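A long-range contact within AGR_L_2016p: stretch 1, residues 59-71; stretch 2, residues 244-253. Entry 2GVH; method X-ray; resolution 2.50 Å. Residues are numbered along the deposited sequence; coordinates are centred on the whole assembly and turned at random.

Stretch 1 (59-71) AFIAATRFGRTPF
Stretch 2 244-253: SENLLTGERH

What holds the helix end to the hairpin-like turn? The carboxylate of Glu245, extended (chi1 and chi2 both t) with its CA-to-CB bond toward the helix, forms salt bridges with two arginines. Arg65 meets it edge-on, NE to OE2 and NH2 to OE1, both 2.9 Å and nearly straight. Arg68 NH2 donates to Glu245 OE2 at 2.8 Å, and Arg68 NH1 reaches the same oxygen at 3.2 Å. Within the turn, Arg252 NE also binds Glu245 OE1 at 3.1 Å; Arg65 NH2 and Arg252 NH2, like charges on a shared carboxylate, lie 3.8 Å apart.

How does Arg68 reach so far? Helix 59-67 ends just before it, and Arg68 leaves helical angles with positive phi (49/58), while its N still bonds Thr64 O at 2.7 Å. Its side chain (m, m, t) then runs along the turn, where NH1 donates to Leu247 O at 2.7 Å. Gly250 CA lies over one guanidinium face, 3.4 Å from Arg68 CZ.

What shapes the opposing turn? Strand 244-246 leads into residues 247-249 with helical phi/psi, then Gly250 at 94/5 and strand 252-253. Gly250 N bonds Asn246 O at 2.7 Å, and Asn246 N bonds Glu251 O at 2.9 Å. An ideal CB on Gly250 would lie 3.2 Å from Arg68 NE and jam against the preceding carbonyl.

Where do the apolar groups pack? CA atoms pair Arg65 with Leu247 at 6.1 Å and Arg68 with Leu248 at 4.4 Å. Leu247 (m, t) places CD1 4.1 Å from Phe60 CE2 and CB 4.0 Å from Thr64 CG2. Leu248 (m, t) starts away from the helix, but its CD2 returns to within 3.6 Å of Thr69 C and 4.2 Å of Pro70 CD.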

# COMPACT_ATOMS: atom_id res chain seq x y z
N ALA B 59 1.27 17.69 -8.53
CA ALA B 59 0.72 18.50 -9.58
C ALA B 59 -0.78 18.59 -9.43
O ALA B 59 -1.35 19.70 -9.42
CB ALA B 59 1.07 17.94 -10.90
N PHE B 60 -1.39 17.42 -9.31
CA PHE B 60 -2.80 17.26 -9.09
C PHE B 60 -3.31 18.13 -7.93
O PHE B 60 -4.21 19.00 -8.13
CB PHE B 60 -3.14 15.79 -8.89
CG PHE B 60 -4.53 15.54 -8.41
CD1 PHE B 60 -5.59 15.53 -9.30
CD2 PHE B 60 -4.79 15.34 -7.07
CE1 PHE B 60 -6.89 15.30 -8.86
CE2 PHE B 60 -6.09 15.12 -6.62
CZ PHE B 60 -7.14 15.09 -7.52
N ILE B 61 -2.72 17.92 -6.76
CA ILE B 61 -3.05 18.71 -5.57
C ILE B 61 -2.95 20.22 -5.88
O ILE B 61 -3.86 20.98 -5.54
CB ILE B 61 -2.13 18.36 -4.41
CG1 ILE B 61 -2.27 16.87 -4.01
CG2 ILE B 61 -2.38 19.27 -3.22
CD1 ILE B 61 -1.24 16.40 -2.97
N ALA B 62 -1.85 20.64 -6.49
CA ALA B 62 -1.67 22.06 -6.78
C ALA B 62 -2.83 22.62 -7.59
O ALA B 62 -3.48 23.58 -7.17
CB ALA B 62 -0.37 22.32 -7.50
N ALA B 63 -3.09 21.99 -8.73
CA ALA B 63 -4.22 22.26 -9.59
C ALA B 63 -5.53 22.35 -8.84
O ALA B 63 -6.26 23.31 -9.01
CB ALA B 63 -4.31 21.19 -10.64
N THR B 64 -5.82 21.35 -8.01
CA THR B 64 -7.11 21.28 -7.35
C THR B 64 -7.27 22.42 -6.35
O THR B 64 -8.35 22.97 -6.19
CB THR B 64 -7.33 19.94 -6.67
OG1 THR B 64 -6.93 18.87 -7.55
CG2 THR B 64 -8.81 19.79 -6.32
N ARG B 65 -6.18 22.79 -5.71
CA ARG B 65 -6.18 23.88 -4.76
C ARG B 65 -6.42 25.17 -5.49
O ARG B 65 -6.97 26.11 -4.93
CB ARG B 65 -4.84 24.01 -4.07
CG ARG B 65 -4.65 23.18 -2.83
CD ARG B 65 -3.32 23.54 -2.19
NE ARG B 65 -3.38 23.43 -0.74
CZ ARG B 65 -2.33 23.30 0.07
NH1 ARG B 65 -1.09 23.27 -0.41
NH2 ARG B 65 -2.53 23.20 1.37
N PHE B 66 -5.96 25.22 -6.73
CA PHE B 66 -6.06 26.43 -7.48
C PHE B 66 -7.48 26.64 -7.97
O PHE B 66 -8.08 27.70 -7.76
CB PHE B 66 -5.10 26.43 -8.67
CG PHE B 66 -5.15 27.73 -9.48
CD1 PHE B 66 -4.53 28.88 -9.00
CD2 PHE B 66 -5.85 27.79 -10.68
CE1 PHE B 66 -4.58 30.08 -9.73
CE2 PHE B 66 -5.92 29.00 -11.43
CZ PHE B 66 -5.29 30.14 -10.96
N GLY B 67 -8.02 25.60 -8.63
CA GLY B 67 -9.31 25.75 -9.32
C GLY B 67 -10.48 25.21 -8.53
O GLY B 67 -11.60 25.40 -8.94
N ARG B 68 -10.20 24.50 -7.44
CA ARG B 68 -11.24 23.96 -6.56
C ARG B 68 -12.30 23.24 -7.39
O ARG B 68 -13.49 23.61 -7.37
CB ARG B 68 -11.85 25.11 -5.72
CG ARG B 68 -10.88 25.84 -4.75
CD ARG B 68 -10.31 24.90 -3.70
NE ARG B 68 -9.25 25.48 -2.87
CZ ARG B 68 -8.50 24.76 -2.02
NH1 ARG B 68 -8.70 23.45 -1.90
NH2 ARG B 68 -7.56 25.32 -1.28
N THR B 69 -11.86 22.23 -8.14
CA THR B 69 -12.73 21.47 -9.04
C THR B 69 -11.98 20.20 -9.40
O THR B 69 -10.79 20.16 -9.21
CB THR B 69 -13.07 22.29 -10.32
OG1 THR B 69 -14.11 21.65 -11.06
CG2 THR B 69 -11.84 22.49 -11.21
N PRO B 70 -12.67 19.14 -9.89
CA PRO B 70 -11.86 17.96 -10.24
C PRO B 70 -10.94 18.22 -11.44
O PRO B 70 -11.29 18.98 -12.34
CB PRO B 70 -12.91 16.89 -10.59
CG PRO B 70 -14.21 17.42 -10.03
CD PRO B 70 -14.10 18.91 -10.11
N PHE B 71 -9.75 17.61 -11.42
CA PHE B 71 -8.77 17.69 -12.50
C PHE B 71 -8.31 16.32 -12.97
O PHE B 71 -8.21 15.38 -12.18
CB PHE B 71 -7.53 18.42 -12.02
CG PHE B 71 -7.64 19.89 -12.06
CD1 PHE B 71 -7.36 20.58 -13.20
CD2 PHE B 71 -8.05 20.59 -10.94
CE1 PHE B 71 -7.48 21.93 -13.24
CE2 PHE B 71 -8.18 21.94 -10.97
CZ PHE B 71 -7.88 22.62 -12.12
N SER B 244 -6.22 19.86 8.05
CA SER B 244 -6.87 19.21 6.95
C SER B 244 -7.40 20.30 6.07
O SER B 244 -7.69 21.39 6.54
CB SER B 244 -8.00 18.31 7.42
OG SER B 244 -8.87 19.03 8.28
N GLU B 245 -7.51 19.99 4.80
CA GLU B 245 -8.04 20.91 3.84
C GLU B 245 -8.91 20.11 2.89
O GLU B 245 -8.50 19.05 2.39
CB GLU B 245 -6.92 21.59 3.10
CG GLU B 245 -7.38 22.60 2.04
CD GLU B 245 -6.21 23.26 1.38
OE1 GLU B 245 -5.30 23.72 2.11
OE2 GLU B 245 -6.19 23.32 0.14
N ASN B 246 -10.12 20.62 2.67
CA ASN B 246 -11.01 20.02 1.70
C ASN B 246 -10.58 20.46 0.33
O ASN B 246 -10.53 21.66 0.06
CB ASN B 246 -12.45 20.44 1.95
CG ASN B 246 -13.43 19.63 1.14
OD1 ASN B 246 -13.58 19.84 -0.07
ND2 ASN B 246 -14.11 18.69 1.79
N LEU B 247 -10.28 19.50 -0.53
CA LEU B 247 -9.74 19.82 -1.84
C LEU B 247 -10.65 20.70 -2.69
O LEU B 247 -10.20 21.66 -3.29
CB LEU B 247 -9.33 18.54 -2.57
CG LEU B 247 -7.89 18.07 -2.29
CD1 LEU B 247 -7.49 17.01 -3.30
CD2 LEU B 247 -6.87 19.23 -2.31
N LEU B 248 -11.94 20.41 -2.71
CA LEU B 248 -12.85 21.08 -3.61
C LEU B 248 -13.36 22.40 -3.05
O LEU B 248 -13.56 23.35 -3.79
CB LEU B 248 -14.00 20.16 -4.01
CG LEU B 248 -13.60 18.86 -4.72
CD1 LEU B 248 -14.77 17.86 -4.83
CD2 LEU B 248 -12.99 19.15 -6.08
N THR B 249 -13.56 22.45 -1.74
CA THR B 249 -14.12 23.65 -1.10
C THR B 249 -13.02 24.57 -0.58
O THR B 249 -13.18 25.79 -0.60
CB THR B 249 -15.09 23.32 0.09
OG1 THR B 249 -14.34 22.93 1.25
CG2 THR B 249 -16.07 22.18 -0.29
N GLY B 250 -11.92 23.98 -0.11
CA GLY B 250 -10.80 24.75 0.46
C GLY B 250 -10.84 24.92 1.98
O GLY B 250 -10.01 25.62 2.57
N GLU B 251 -11.81 24.28 2.62
CA GLU B 251 -12.03 24.47 4.04
C GLU B 251 -10.87 23.84 4.84
O GLU B 251 -10.59 22.64 4.72
CB GLU B 251 -13.36 23.85 4.43
CG GLU B 251 -13.97 24.45 5.72
CD GLU B 251 -15.23 23.73 6.20
OE1 GLU B 251 -15.58 22.68 5.62
OE2 GLU B 251 -15.85 24.25 7.17
N ARG B 252 -10.18 24.67 5.62
CA ARG B 252 -9.10 24.21 6.48
C ARG B 252 -9.50 24.22 7.94
O ARG B 252 -10.30 25.05 8.36
CB ARG B 252 -7.89 25.12 6.37
CG ARG B 252 -7.61 25.68 5.02
CD ARG B 252 -6.28 26.40 5.05
NE ARG B 252 -5.19 25.50 4.68
CZ ARG B 252 -4.13 25.22 5.42
NH1 ARG B 252 -3.95 25.78 6.61
NH2 ARG B 252 -3.22 24.38 4.95
N HIS B 253 -8.92 23.29 8.69
CA HIS B 253 -9.05 23.25 10.14
C HIS B 253 -7.79 22.65 10.70
O HIS B 253 -7.24 21.67 10.16
CB HIS B 253 -10.19 22.34 10.58
CG HIS B 253 -11.54 22.81 10.17
ND1 HIS B 253 -12.34 22.10 9.31
CD2 HIS B 253 -12.24 23.93 10.50
CE1 HIS B 253 -13.47 22.75 9.12
NE2 HIS B 253 -13.43 23.87 9.84